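Local coordinates for methanol--corrinoid protein co-methyltransferase (Methanosarcina barkeri, PDB 2I2X) that catalyses methyl transfer from methanol to the cob(I)amide cofactor bound to its partner MtaC, an early step of methanogenesis from methanol, at residues Gly37-Glu42 / Leu339-Leu344; Gly20-Pro25 / Cys306-Ser311; His124-Ile129 / Glu148-Cys153. All coordinates share one frame; numbering follows the deposited sequence.

Contact 1: Gly37-Glu42 / Leu339-Leu344; sequences GYTIPE and LMNTAL
The residues leading into strand 40-43 pass alongside the C-terminal part of helix 325-345, and the CA atoms of Y38 and N341 lie 5.5 Å apart. G37, Y38 and T39 make the contact with residues 339-344. N341 is its centre. Its CG stands anti to the carbonyl carbon (chi1 -61°), and the flat amide reaches the backbone of T39. OD1 of N341 accepts a bond from N of T39 at 2.7 Å. This bond lies in the carbonyl plane, on a lone pair. OG1 of T39 gives a second bond to OD1 of N341, also 2.7 Å. It comes from above the carbonyl plane, 43° out of it. The T39 torsion sets this up, with OG1 between the backbone N and the carbonyl carbon (chi1 58°). The other end of the amide closes the pairing. ND2 of N341 makes a weak bond of 3.3 Å to O of T39.

Looser packing surrounds these bonds. CG2 of T39 lies 3.8 Å from SD of M340, and the two side chains cross at about a right angle. M340 bends at its last torsion, so CE also comes near T39. On the G37 side, CD1 of L344 touches O of G37 at 3.8 Å. The Y38 ring leads away from the helix, and its OH bonds to the backbone N of E33. Beyond T39, P41 packs on L333 and A334, further back along the same helix.

The N341 amide thus meets both the N-H and the C=O of T39. Two donors on OD1 and a weaker bond through ND2 fix the amide's rotation. They also satisfy polar groups of a buried residue just before strand 40-43 of the TIM barrel, where helix 325-345 packs on the outside of the barrel sheet.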
ATOM      1  N   GLY A  37     -25.279  -5.206   9.338  1.00  5.26           N
ATOM      2  CA  GLY A  37     -25.034  -6.604   8.991  1.00  4.96           C
ATOM      3  C   GLY A  37     -23.946  -6.763   7.921  1.00  5.65           C
ATOM      4  O   GLY A  37     -23.849  -7.803   7.331  1.00  5.50           O
ATOM      5  N   TYR A  38     -23.148  -5.716   7.659  1.00  5.63           N
ATOM      6  CA  TYR A  38     -21.960  -5.847   6.807  1.00  6.53           C
ATOM      7  C   TYR A  38     -20.952  -4.704   6.996  1.00  6.49           C
ATOM      8  O   TYR A  38     -21.354  -3.543   7.096  1.00  6.74           O
ATOM      9  CB  TYR A  38     -22.318  -5.995   5.317  1.00  5.75           C
ATOM     10  CG  TYR A  38     -23.088  -4.851   4.692  1.00  4.29           C
ATOM     11  CD1 TYR A  38     -24.486  -4.850   4.662  1.00  2.13           C
ATOM     12  CD2 TYR A  38     -22.417  -3.786   4.115  1.00  3.20           C
ATOM     13  CE1 TYR A  38     -25.195  -3.796   4.061  1.00  2.00           C
ATOM     14  CE2 TYR A  38     -23.107  -2.728   3.506  1.00  4.00           C
ATOM     15  CZ  TYR A  38     -24.496  -2.738   3.477  1.00  4.80           C
ATOM     16  OH  TYR A  38     -25.148  -1.694   2.823  1.00  4.75           O
ATOM     17  N   THR A  39     -19.663  -5.044   7.021  1.00  5.76           N
ATOM     18  CA  THR A  39     -18.615  -4.034   7.087  1.00  5.84           C
ATOM     19  C   THR A  39     -18.431  -3.386   5.717  1.00  6.62           C
ATOM     20  O   THR A  39     -18.697  -4.014   4.691  1.00  7.10           O
ATOM     21  CB  THR A  39     -17.282  -4.637   7.556  1.00  5.94           C
ATOM     22  OG1 THR A  39     -16.895  -5.696   6.662  1.00  5.58           O
ATOM     23  CG2 THR A  39     -17.401  -5.181   8.993  1.00  2.18           C
ATOM     24  N   ILE A  40     -17.989  -2.133   5.697  1.00  7.18           N
ATOM     25  CA  ILE A  40     -17.816  -1.401   4.437  1.00  6.97           C
ATOM     26  C   ILE A  40     -16.437  -0.760   4.365  1.00  7.48           C
ATOM     27  O   ILE A  40     -16.013  -0.102   5.327  1.00  8.01           O
ATOM     28  CB  ILE A  40     -18.829  -0.270   4.292  1.00  6.72           C
ATOM     29  CG1 ILE A  40     -20.261  -0.790   4.366  1.00  5.67           C
ATOM     30  CG2 ILE A  40     -18.642   0.435   2.979  1.00  5.30           C
ATOM     31  CD1 ILE A  40     -21.200   0.242   4.965  1.00  5.68           C
ATOM     32  N   PRO A  41     -15.728  -0.937   3.223  1.00  7.09           N
ATOM     33  CA  PRO A  41     -14.445  -0.233   3.118  1.00  6.34           C
ATOM     34  C   PRO A  41     -14.660   1.258   2.912  1.00  5.90           C
ATOM     35  O   PRO A  41     -15.601   1.663   2.233  1.00  5.48           O
ATOM     36  CB  PRO A  41     -13.788  -0.879   1.886  1.00  5.82           C
ATOM     37  CG  PRO A  41     -14.947  -1.354   1.044  1.00  4.99           C
ATOM     38  CD  PRO A  41     -16.032  -1.740   2.019  1.00  6.30           C
ATOM     39  N   GLU A  42     -13.775   2.062   3.494  1.00  6.51           N
ATOM     40  CA  GLU A  42     -13.825   3.524   3.386  1.00  6.81           C
ATOM     41  C   GLU A  42     -12.446   3.994   2.927  1.00  7.20           C
ATOM     42  O   GLU A  42     -11.468   3.935   3.687  1.00  7.70           O
ATOM     43  CB  GLU A  42     -14.216   4.167   4.733  1.00  5.73           C
ATOM     44  CG  GLU A  42     -14.256   5.738   4.754  1.00  8.15           C
ATOM     45  CD  GLU A  42     -15.210   6.368   5.852  1.00 12.68           C
ATOM     46  OE1 GLU A  42     -15.449   5.779   6.948  1.00 11.96           O
ATOM     47  OE2 GLU A  42     -15.751   7.468   5.602  1.00 12.48           O
ATOM     48  N   LEU A 339     -13.802 -10.726   4.256  1.00  4.57           N
ATOM     49  CA  LEU A 339     -13.504 -11.736   5.272  1.00  4.89           C
ATOM     50  C   LEU A 339     -14.465 -11.574   6.424  1.00  5.36           C
ATOM     51  O   LEU A 339     -15.107 -12.539   6.902  1.00  5.74           O
ATOM     52  CB  LEU A 339     -12.049 -11.580   5.770  1.00  4.30           C
ATOM     53  CG  LEU A 339     -11.593 -12.638   6.777  1.00  6.02           C
ATOM     54  CD1 LEU A 339     -11.569 -14.043   6.120  1.00  5.60           C
ATOM     55  CD2 LEU A 339     -10.236 -12.273   7.448  1.00  3.53           C
ATOM     56  N   MET A 340     -14.593 -10.333   6.866  1.00  5.80           N
ATOM     57  CA  MET A 340     -15.472 -10.051   7.980  1.00  5.65           C
ATOM     58  C   MET A 340     -16.887 -10.420   7.561  1.00  5.98           C
ATOM     59  O   MET A 340     -17.568 -11.101   8.313  1.00  6.76           O
ATOM     60  CB  MET A 340     -15.343  -8.596   8.442  1.00  5.77           C
ATOM     61  CG  MET A 340     -14.125  -8.352   9.366  1.00  4.61           C
ATOM     62  SD  MET A 340     -14.026  -6.634   9.942  1.00  5.41           S
ATOM     63  CE  MET A 340     -13.469  -5.760   8.466  1.00  2.15           C
ATOM     64  N   ASN A 341     -17.318 -10.033   6.355  1.00  5.38           N
ATOM     65  CA  ASN A 341     -18.711 -10.250   5.987  1.00  5.43           C
ATOM     66  C   ASN A 341     -19.050 -11.709   5.848  1.00  5.68           C
ATOM     67  O   ASN A 341     -20.181 -12.084   6.115  1.00  6.05           O
ATOM     68  CB  ASN A 341     -19.124  -9.453   4.751  1.00  5.01           C
ATOM     69  CG  ASN A 341     -18.999  -7.943   4.950  1.00  7.38           C
ATOM     70  OD1 ASN A 341     -18.926  -7.436   6.105  1.00  8.57           O
ATOM     71  ND2 ASN A 341     -19.005  -7.199   3.828  1.00  4.87           N
ATOM     72  N   THR A 342     -18.069 -12.533   5.447  1.00  6.03           N
ATOM     73  CA  THR A 342     -18.223 -13.998   5.364  1.00  5.36           C
ATOM     74  C   THR A 342     -18.417 -14.622   6.762  1.00  5.77           C
ATOM     75  O   THR A 342     -19.153 -15.608   6.927  1.00  6.30           O
ATOM     76  CB  THR A 342     -16.957 -14.641   4.683  1.00  5.01           C
ATOM     77  OG1 THR A 342     -16.793 -14.116   3.369  1.00  3.99           O
ATOM     78  CG2 THR A 342     -17.056 -16.162   4.582  1.00  3.15           C
ATOM     79  N   ALA A 343     -17.695 -14.078   7.744  1.00  5.67           N
ATOM     80  CA  ALA A 343     -17.831 -14.448   9.152  1.00  5.57           C
ATOM     81  C   ALA A 343     -19.257 -14.188   9.614  1.00  5.39           C
ATOM     82  O   ALA A 343     -19.898 -15.047  10.246  1.00  6.27           O
ATOM     83  CB  ALA A 343     -16.837 -13.670  10.007  1.00  4.70           C
ATOM     84  N   LEU A 344     -19.774 -13.023   9.271  1.00  4.79           N
ATOM     85  CA  LEU A 344     -21.126 -12.691   9.655  1.00  5.29           C
ATOM     86  C   LEU A 344     -22.119 -13.667   9.016  1.00  5.73           C
ATOM     87  O   LEU A 344     -22.984 -14.233   9.686  1.00  5.83           O
ATOM     88  CB  LEU A 344     -21.455 -11.242   9.282  1.00  4.38           C
ATOM     89  CG  LEU A 344     -20.838 -10.153  10.160  1.00  5.30           C
ATOM     90  CD1 LEU A 344     -20.753  -8.847   9.349  1.00  6.46           C
ATOM     91  CD2 LEU A 344     -21.634  -9.925  11.522  1.00  3.61           C
TER

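Contact 2: Gly20-Pro25 / Cys306-Ser311; sequences GVSKYP and CCDCWS
This contact lies at the N-terminal ends of the TIM-barrel strands, where the chain before strand 40-43 meets the chain leading into strand 309-311. The CA atoms of G20 and D308 come within 4.3 Å. One backbone bond joins the two segments. N of G20 donates to O of C307 at 2.8 Å. The bond is nearly straight, 162° at the hydrogen, and lies in the carbonyl plane. G20 has a positive phi of 70°, a turn suited to glycine.

The D308 carboxylate supplies most of the remaining contact. Its CG stands beside the backbone N, anti to the carbonyl carbon (chi1 -61°). OD1 of D308 then lies along the G20-V21-S22 backbone, 3.5 Å from C of V21. OD1 of D308 is also 3.6 Å from OG of S22. OD2 of D308 accepts a bond from N of M284 and forms a salt bridge with K277, whose amine also bonds to O of C306 and O of V21, so one lysine ties both segments together beside the carboxylate and probably keeps it ionised.

Helix 273-280 brings K277 in, and helix 325-345 covers V21 with L344 and C307 with M340. Just before strand 309-311, the backbone of D308 bonds to that of I40 of strand 40-43.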
ATOM      1  N   GLY A  20     -19.498  -4.859  11.855  1.00  5.17           N
ATOM      2  CA  GLY A  20     -20.542  -4.752  10.835  1.00  6.58           C
ATOM      3  C   GLY A  20     -21.975  -4.669  11.340  1.00  7.90           C
ATOM      4  O   GLY A  20     -22.951  -4.518  10.555  1.00  7.23           O
ATOM      5  N   VAL A  21     -22.130  -4.801  12.651  1.00  9.18           N
ATOM      6  CA  VAL A  21     -23.432  -4.500  13.214  1.00 10.63           C
ATOM      7  C   VAL A  21     -23.407  -3.515  14.366  1.00 11.08           C
ATOM      8  O   VAL A  21     -22.575  -3.561  15.272  1.00 11.09           O
ATOM      9  CB  VAL A  21     -24.383  -5.788  13.446  1.00 11.02           C
ATOM     10  CG1 VAL A  21     -23.702  -7.088  13.120  1.00  8.53           C
ATOM     11  CG2 VAL A  21     -25.057  -5.791  14.809  1.00  8.42           C
ATOM     12  N   SER A  22     -24.329  -2.588  14.293  1.00 11.69           N
ATOM     13  CA  SER A  22     -24.557  -1.768  15.451  1.00 12.95           C
ATOM     14  C   SER A  22     -26.037  -1.728  15.760  1.00 12.23           C
ATOM     15  O   SER A  22     -26.879  -1.996  14.888  1.00 11.58           O
ATOM     16  CB  SER A  22     -23.925  -0.396  15.285  1.00 13.06           C
ATOM     17  OG  SER A  22     -24.158   0.089  13.986  1.00 18.23           O
ATOM     18  N   LYS A  23     -26.334  -1.442  17.026  1.00 12.29           N
ATOM     19  CA  LYS A  23     -27.707  -1.375  17.501  1.00 11.94           C
ATOM     20  C   LYS A  23     -28.539  -0.364  16.709  1.00 11.36           C
ATOM     21  O   LYS A  23     -29.699  -0.614  16.430  1.00 10.64           O
ATOM     22  CB  LYS A  23     -27.729  -1.048  18.988  1.00 12.09           C
ATOM     23  CG  LYS A  23     -29.128  -1.115  19.600  1.00 14.41           C
ATOM     24  CD  LYS A  23     -29.136  -0.798  21.104  1.00 16.00           C
ATOM     25  CE  LYS A  23     -30.416  -1.317  21.737  1.00 17.72           C
ATOM     26  NZ  LYS A  23     -30.763  -0.555  22.936  1.00 20.96           N
ATOM     27  N   TYR A  24     -27.937   0.766  16.353  1.00 10.99           N
ATOM     28  CA  TYR A  24     -28.646   1.831  15.644  1.00 11.22           C
ATOM     29  C   TYR A  24     -28.074   2.105  14.255  1.00 10.97           C
ATOM     30  O   TYR A  24     -27.311   3.056  14.082  1.00 11.22           O
ATOM     31  CB  TYR A  24     -28.618   3.121  16.461  1.00 10.91           C
ATOM     32  CG  TYR A  24     -29.194   2.937  17.837  1.00 10.77           C
ATOM     33  CD1 TYR A  24     -30.580   2.817  18.014  1.00 11.28           C
ATOM     34  CD2 TYR A  24     -28.364   2.896  18.969  1.00  8.59           C
ATOM     35  CE1 TYR A  24     -31.121   2.649  19.273  1.00 12.26           C
ATOM     36  CE2 TYR A  24     -28.895   2.733  20.240  1.00 10.05           C
ATOM     37  CZ  TYR A  24     -30.275   2.608  20.379  1.00 12.08           C
ATOM     38  OH  TYR A  24     -30.838   2.419  21.599  1.00 12.45           O
ATOM     39  N   PRO A  25     -28.448   1.283  13.256  1.00 10.45           N
ATOM     40  CA  PRO A  25     -27.806   1.456  11.952  1.00 10.09           C
ATOM     41  C   PRO A  25     -28.030   2.838  11.317  1.00 10.17           C
ATOM     42  O   PRO A  25     -28.917   3.566  11.742  1.00 10.30           O
ATOM     43  CB  PRO A  25     -28.395   0.297  11.129  1.00 10.48           C
ATOM     44  CG  PRO A  25     -28.849  -0.759  12.222  1.00  9.16           C
ATOM     45  CD  PRO A  25     -29.397   0.145  13.268  1.00 10.21           C
ATOM     46  N   CYS A 306     -14.726  -4.700  16.179  1.00  3.59           N
ATOM     47  CA  CYS A 306     -16.086  -4.218  16.134  1.00  4.09           C
ATOM     48  C   CYS A 306     -16.274  -3.054  15.176  1.00  3.83           C
ATOM     49  O   CYS A 306     -17.198  -2.277  15.356  1.00  5.74           O
ATOM     50  CB  CYS A 306     -16.566  -3.803  17.519  1.00  4.19           C
ATOM     51  SG  CYS A 306     -16.489  -5.095  18.785  1.00  6.87           S
ATOM     52  N   CYS A 307     -15.436  -2.915  14.160  1.00  3.13           N
ATOM     53  CA  CYS A 307     -15.612  -1.813  13.235  1.00  3.64           C
ATOM     54  C   CYS A 307     -16.877  -1.987  12.400  1.00  3.95           C
ATOM     55  O   CYS A 307     -17.353  -3.084  12.236  1.00  3.97           O
ATOM     56  CB  CYS A 307     -14.407  -1.678  12.311  1.00  3.58           C
ATOM     57  SG  CYS A 307     -14.215  -3.070  11.160  1.00  4.47           S
ATOM     58  N   ASP A 308     -17.401  -0.890  11.865  1.00  4.44           N
ATOM     59  CA  ASP A 308     -18.474  -0.951  10.892  1.00  5.05           C
ATOM     60  C   ASP A 308     -17.938  -0.570   9.526  1.00  5.31           C
ATOM     61  O   ASP A 308     -18.333  -1.163   8.503  1.00  5.71           O
ATOM     62  CB  ASP A 308     -19.648  -0.071  11.311  1.00  4.73           C
ATOM     63  CG  ASP A 308     -20.238  -0.513  12.661  1.00  8.17           C
ATOM     64  OD1 ASP A 308     -21.164  -1.370  12.658  1.00  9.67           O
ATOM     65  OD2 ASP A 308     -19.752  -0.033  13.722  1.00  7.76           O
ATOM     66  N   CYS A 309     -17.031   0.407   9.501  1.00  4.90           N
ATOM     67  CA  CYS A 309     -16.306   0.753   8.270  1.00  5.00           C
ATOM     68  C   CYS A 309     -14.815   0.658   8.530  1.00  4.98           C
ATOM     69  O   CYS A 309     -14.375   0.751   9.676  1.00  5.02           O
ATOM     70  CB  CYS A 309     -16.729   2.124   7.737  1.00  4.53           C
ATOM     71  SG  CYS A 309     -18.547   2.317   7.774  1.00  5.46           S
ATOM     72  N   TRP A 310     -14.045   0.441   7.473  1.00  5.19           N
ATOM     73  CA  TRP A 310     -12.636   0.077   7.600  1.00  5.24           C
ATOM     74  C   TRP A 310     -11.877   0.931   6.614  1.00  5.68           C
ATOM     75  O   TRP A 310     -12.142   0.879   5.403  1.00  5.27           O
ATOM     76  CB  TRP A 310     -12.479  -1.397   7.303  1.00  5.00           C
ATOM     77  CG  TRP A 310     -11.110  -2.017   7.434  1.00  5.93           C
ATOM     78  CD1 TRP A 310     -10.488  -2.799   6.494  1.00  6.24           C
ATOM     79  CD2 TRP A 310     -10.232  -1.975   8.566  1.00  5.88           C
ATOM     80  NE1 TRP A 310      -9.272  -3.232   6.961  1.00  8.66           N
ATOM     81  CE2 TRP A 310      -9.090  -2.755   8.236  1.00  8.56           C
ATOM     82  CE3 TRP A 310     -10.294  -1.361   9.826  1.00  5.87           C
ATOM     83  CZ2 TRP A 310      -8.009  -2.936   9.122  1.00  6.93           C
ATOM     84  CZ3 TRP A 310      -9.221  -1.542  10.714  1.00  6.49           C
ATOM     85  CH2 TRP A 310      -8.089  -2.326  10.350  1.00  7.11           C
ATOM     86  N   SER A 311     -10.968   1.745   7.161  1.00  5.75           N
ATOM     87  CA  SER A 311     -10.277   2.769   6.413  1.00  5.78           C
ATOM     88  C   SER A 311      -8.727   2.623   6.322  1.00  6.07           C
ATOM     89  O   SER A 311      -8.110   1.986   7.172  1.00  5.14           O
ATOM     90  CB  SER A 311     -10.651   4.110   7.037  1.00  5.39           C
ATOM     91  OG  SER A 311      -9.735   5.134   6.677  1.00  3.53           O
TER

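Contact 3: His124-Ile129 / Glu148-Cys153; sequences HTIGDI and EAFEQC
I126 lies over one face of the F150 ring. CB of I126 is 3.9 Å from the F150 ring centroid and only 17° off the ring normal, a CH-pi contact. CG1 of I126 stands 3.8 Å above the F150 ring plane, over its centre. The other branch, CG2 of I126, reaches CE2 of F150 at 3.8 Å. CG1 is anti to the carbonyl carbon and CG2 is anti to the backbone N, and both branches touch the helix. A149 meets the same side chain, with CB of A149 3.8 Å from CG1 of I126. The F150 side chain reaches out from the helix to the strand, its CG anti to the carbonyl carbon.

The two segments belong to a beta-alpha-beta unit of the TIM barrel, made of strand 119-126, helix 143-155 and strand 160-163. Strand 124-126 and helix 148-153 run almost antiparallel, at 162°, and their axes approach to 8.9 Å. I126 and H124 both point from the strand to the helix, while T125 between them points away. One helical turn beyond A149, C153 packs against H124. SG of C153 lies 3.5 Å from CD2 of H124 and approaches the imidazole obliquely, a sulfur-aromatic contact.

The layer continues past both segments. F150 packs on L161 and V163 of strand 160-163 and meets F146 edge-to-face. H124 also touches A102 and Q105 of helix 95-116, and its ring meets that of H87 with planes at about 90°.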
ATOM      1  N   HIS A 124     -17.526  13.787   3.440  1.00  9.65           N
ATOM      2  CA  HIS A 124     -16.678  14.947   3.395  1.00  9.79           C
ATOM      3  C   HIS A 124     -16.357  15.326   4.811  1.00 10.09           C
ATOM      4  O   HIS A 124     -17.248  15.428   5.650  1.00 10.37           O
ATOM      5  CB  HIS A 124     -17.385  16.111   2.700  1.00  9.88           C
ATOM      6  CG  HIS A 124     -16.929  16.330   1.293  1.00 10.53           C
ATOM      7  ND1 HIS A 124     -16.759  15.294   0.391  1.00 11.47           N
ATOM      8  CD2 HIS A 124     -16.580  17.458   0.639  1.00  8.07           C
ATOM      9  CE1 HIS A 124     -16.346  15.785  -0.763  1.00  9.09           C
ATOM     10  NE2 HIS A 124     -16.210  17.091  -0.632  1.00  8.81           N
ATOM     11  N   THR A 125     -15.070  15.525   5.061  1.00 10.47           N
ATOM     12  CA  THR A 125     -14.546  15.946   6.343  1.00 10.23           C
ATOM     13  C   THR A 125     -13.999  17.373   6.182  1.00 10.67           C
ATOM     14  O   THR A 125     -12.904  17.588   5.619  1.00 10.07           O
ATOM     15  CB  THR A 125     -13.424  14.987   6.783  1.00 10.53           C
ATOM     16  OG1 THR A 125     -13.966  13.680   6.911  1.00 10.59           O
ATOM     17  CG2 THR A 125     -12.770  15.422   8.126  1.00 11.21           C
ATOM     18  N   ILE A 126     -14.783  18.346   6.671  1.00 11.16           N
ATOM     19  CA  ILE A 126     -14.445  19.752   6.598  1.00 10.39           C
ATOM     20  C   ILE A 126     -13.170  19.940   7.412  1.00 10.34           C
ATOM     21  O   ILE A 126     -12.928  19.216   8.380  1.00  9.48           O
ATOM     22  CB  ILE A 126     -15.651  20.589   7.123  1.00 11.60           C
ATOM     23  CG1 ILE A 126     -16.742  20.713   6.042  1.00 13.46           C
ATOM     24  CG2 ILE A 126     -15.255  22.037   7.565  1.00  9.52           C
ATOM     25  CD1 ILE A 126     -17.174  19.417   5.372  1.00 13.58           C
ATOM     26  N   GLY A 127     -12.316  20.862   6.989  1.00 10.46           N
ATOM     27  CA  GLY A 127     -11.198  21.280   7.839  1.00 12.16           C
ATOM     28  C   GLY A 127     -11.570  22.210   9.004  1.00 12.82           C
ATOM     29  O   GLY A 127     -12.380  23.126   8.845  1.00 12.26           O
ATOM     30  N   ASP A 128     -10.982  21.985  10.180  1.00 14.06           N
ATOM     31  CA  ASP A 128     -11.200  22.915  11.286  1.00 15.56           C
ATOM     32  C   ASP A 128     -10.382  24.143  11.021  1.00 16.33           C
ATOM     33  O   ASP A 128      -9.222  24.224  11.397  1.00 16.56           O
ATOM     34  CB  ASP A 128     -10.874  22.335  12.669  1.00 15.66           C
ATOM     35  CG  ASP A 128     -11.581  23.112  13.807  1.00 16.59           C
ATOM     36  OD1 ASP A 128     -11.922  24.298  13.575  1.00 13.97           O
ATOM     37  OD2 ASP A 128     -11.782  22.552  14.916  1.00 14.35           O
ATOM     38  N   ILE A 129     -11.005  25.095  10.344  1.00 17.43           N
ATOM     39  CA  ILE A 129     -10.328  26.306   9.912  1.00 17.94           C
ATOM     40  C   ILE A 129     -10.315  27.425  10.984  1.00 18.92           C
ATOM     41  O   ILE A 129      -9.746  28.492  10.747  1.00 19.44           O
ATOM     42  CB  ILE A 129     -10.965  26.836   8.609  1.00 17.88           C
ATOM     43  CG1 ILE A 129     -12.460  27.157   8.809  1.00 17.90           C
ATOM     44  CG2 ILE A 129     -10.785  25.852   7.515  1.00 16.65           C
ATOM     45  CD1 ILE A 129     -13.100  27.967   7.672  1.00 16.55           C
ATOM     46  N   GLU A 148     -20.604  27.172   6.752  1.00 18.45           N
ATOM     47  CA  GLU A 148     -20.912  27.243   5.328  1.00 19.16           C
ATOM     48  C   GLU A 148     -20.259  26.077   4.596  1.00 18.77           C
ATOM     49  O   GLU A 148     -20.815  25.562   3.626  1.00 18.44           O
ATOM     50  CB  GLU A 148     -20.378  28.532   4.708  1.00 19.99           C
ATOM     51  CG  GLU A 148     -21.153  29.784   4.992  1.00 24.45           C
ATOM     52  CD  GLU A 148     -20.508  31.037   4.373  1.00 29.66           C
ATOM     53  OE1 GLU A 148     -20.135  30.999   3.170  1.00 32.07           O
ATOM     54  OE2 GLU A 148     -20.394  32.062   5.092  1.00 30.82           O
ATOM     55  N   ALA A 149     -19.073  25.672   5.042  1.00 18.07           N
ATOM     56  CA  ALA A 149     -18.428  24.535   4.422  1.00 18.49           C
ATOM     57  C   ALA A 149     -19.283  23.264   4.596  1.00 18.33           C
ATOM     58  O   ALA A 149     -19.520  22.533   3.617  1.00 18.45           O
ATOM     59  CB  ALA A 149     -17.006  24.344   4.931  1.00 18.27           C
ATOM     60  N   PHE A 150     -19.770  23.028   5.814  1.00 17.58           N
ATOM     61  CA  PHE A 150     -20.589  21.855   6.062  1.00 17.51           C
ATOM     62  C   PHE A 150     -21.837  21.943   5.215  1.00 17.48           C
ATOM     63  O   PHE A 150     -22.200  20.987   4.558  1.00 17.37           O
ATOM     64  CB  PHE A 150     -20.993  21.699   7.536  1.00 17.47           C
ATOM     65  CG  PHE A 150     -19.897  21.220   8.433  1.00 17.40           C
ATOM     66  CD1 PHE A 150     -19.598  19.853   8.538  1.00 15.99           C
ATOM     67  CD2 PHE A 150     -19.182  22.131   9.222  1.00 17.08           C
ATOM     68  CE1 PHE A 150     -18.586  19.398   9.379  1.00 13.73           C
ATOM     69  CE2 PHE A 150     -18.147  21.682  10.077  1.00 15.82           C
ATOM     70  CZ  PHE A 150     -17.850  20.306  10.142  1.00 15.22           C
ATOM     71  N   GLU A 151     -22.509  23.079   5.199  1.00 17.99           N
ATOM     72  CA  GLU A 151     -23.786  23.038   4.514  1.00 19.25           C
ATOM     73  C   GLU A 151     -23.707  23.044   2.979  1.00 18.79           C
ATOM     74  O   GLU A 151     -24.549  22.456   2.305  1.00 18.39           O
ATOM     75  CB  GLU A 151     -24.782  24.024   5.109  1.00 19.46           C
ATOM     76  CG  GLU A 151     -25.172  25.184   4.293  1.00 22.85           C
ATOM     77  CD  GLU A 151     -26.199  26.039   5.057  1.00 27.97           C
ATOM     78  OE1 GLU A 151     -27.420  25.723   4.999  1.00 27.80           O
ATOM     79  OE2 GLU A 151     -25.764  27.010   5.723  1.00 28.56           O
ATOM     80  N   GLN A 152     -22.667  23.676   2.441  1.00 18.70           N
ATOM     81  CA  GLN A 152     -22.468  23.708   1.010  1.00 18.97           C
ATOM     82  C   GLN A 152     -22.128  22.323   0.480  1.00 18.46           C
ATOM     83  O   GLN A 152     -22.673  21.916  -0.551  1.00 18.05           O
ATOM     84  CB  GLN A 152     -21.396  24.715   0.624  1.00 19.64           C
ATOM     85  CG  GLN A 152     -21.834  26.160   0.761  1.00 22.95           C
ATOM     86  CD  GLN A 152     -22.903  26.501  -0.227  1.00 29.07           C
ATOM     87  OE1 GLN A 152     -22.744  26.258  -1.435  1.00 31.54           O
ATOM     88  NE2 GLN A 152     -24.024  27.055   0.267  1.00 30.32           N
ATOM     89  N   CYS A 153     -21.252  21.600   1.191  1.00 17.93           N
ATOM     90  CA  CYS A 153     -20.888  20.233   0.812  1.00 17.13           C
ATOM     91  C   CYS A 153     -22.079  19.321   0.948  1.00 17.39           C
ATOM     92  O   CYS A 153     -22.274  18.400   0.138  1.00 17.09           O
ATOM     93  CB  CYS A 153     -19.764  19.705   1.677  1.00 16.82           C
ATOM     94  SG  CYS A 153     -18.217  20.522   1.317  1.00 15.08           S
TER

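Overall arrangement
Contacts 1 and 2 are neighbours, with centres 9 Å apart. Strands 40-43 and 309-311 lie side by side in the barrel sheet. N of E42 probably bonds to O of W310 at 2.8 Å. N of G37 probably bonds to O of G20 at 2.7 Å. Both contacts lie away from the annotated sites. Contact 3 is elsewhere on the same sheet. Its centre is 29 Å from that of contact 1 and 24 Å from that of contact 2. It lies nearer the active site. The I126 side chain is about 9 Å from that of the zinc ligand E164, and about 9 Å from a bound corrinoid.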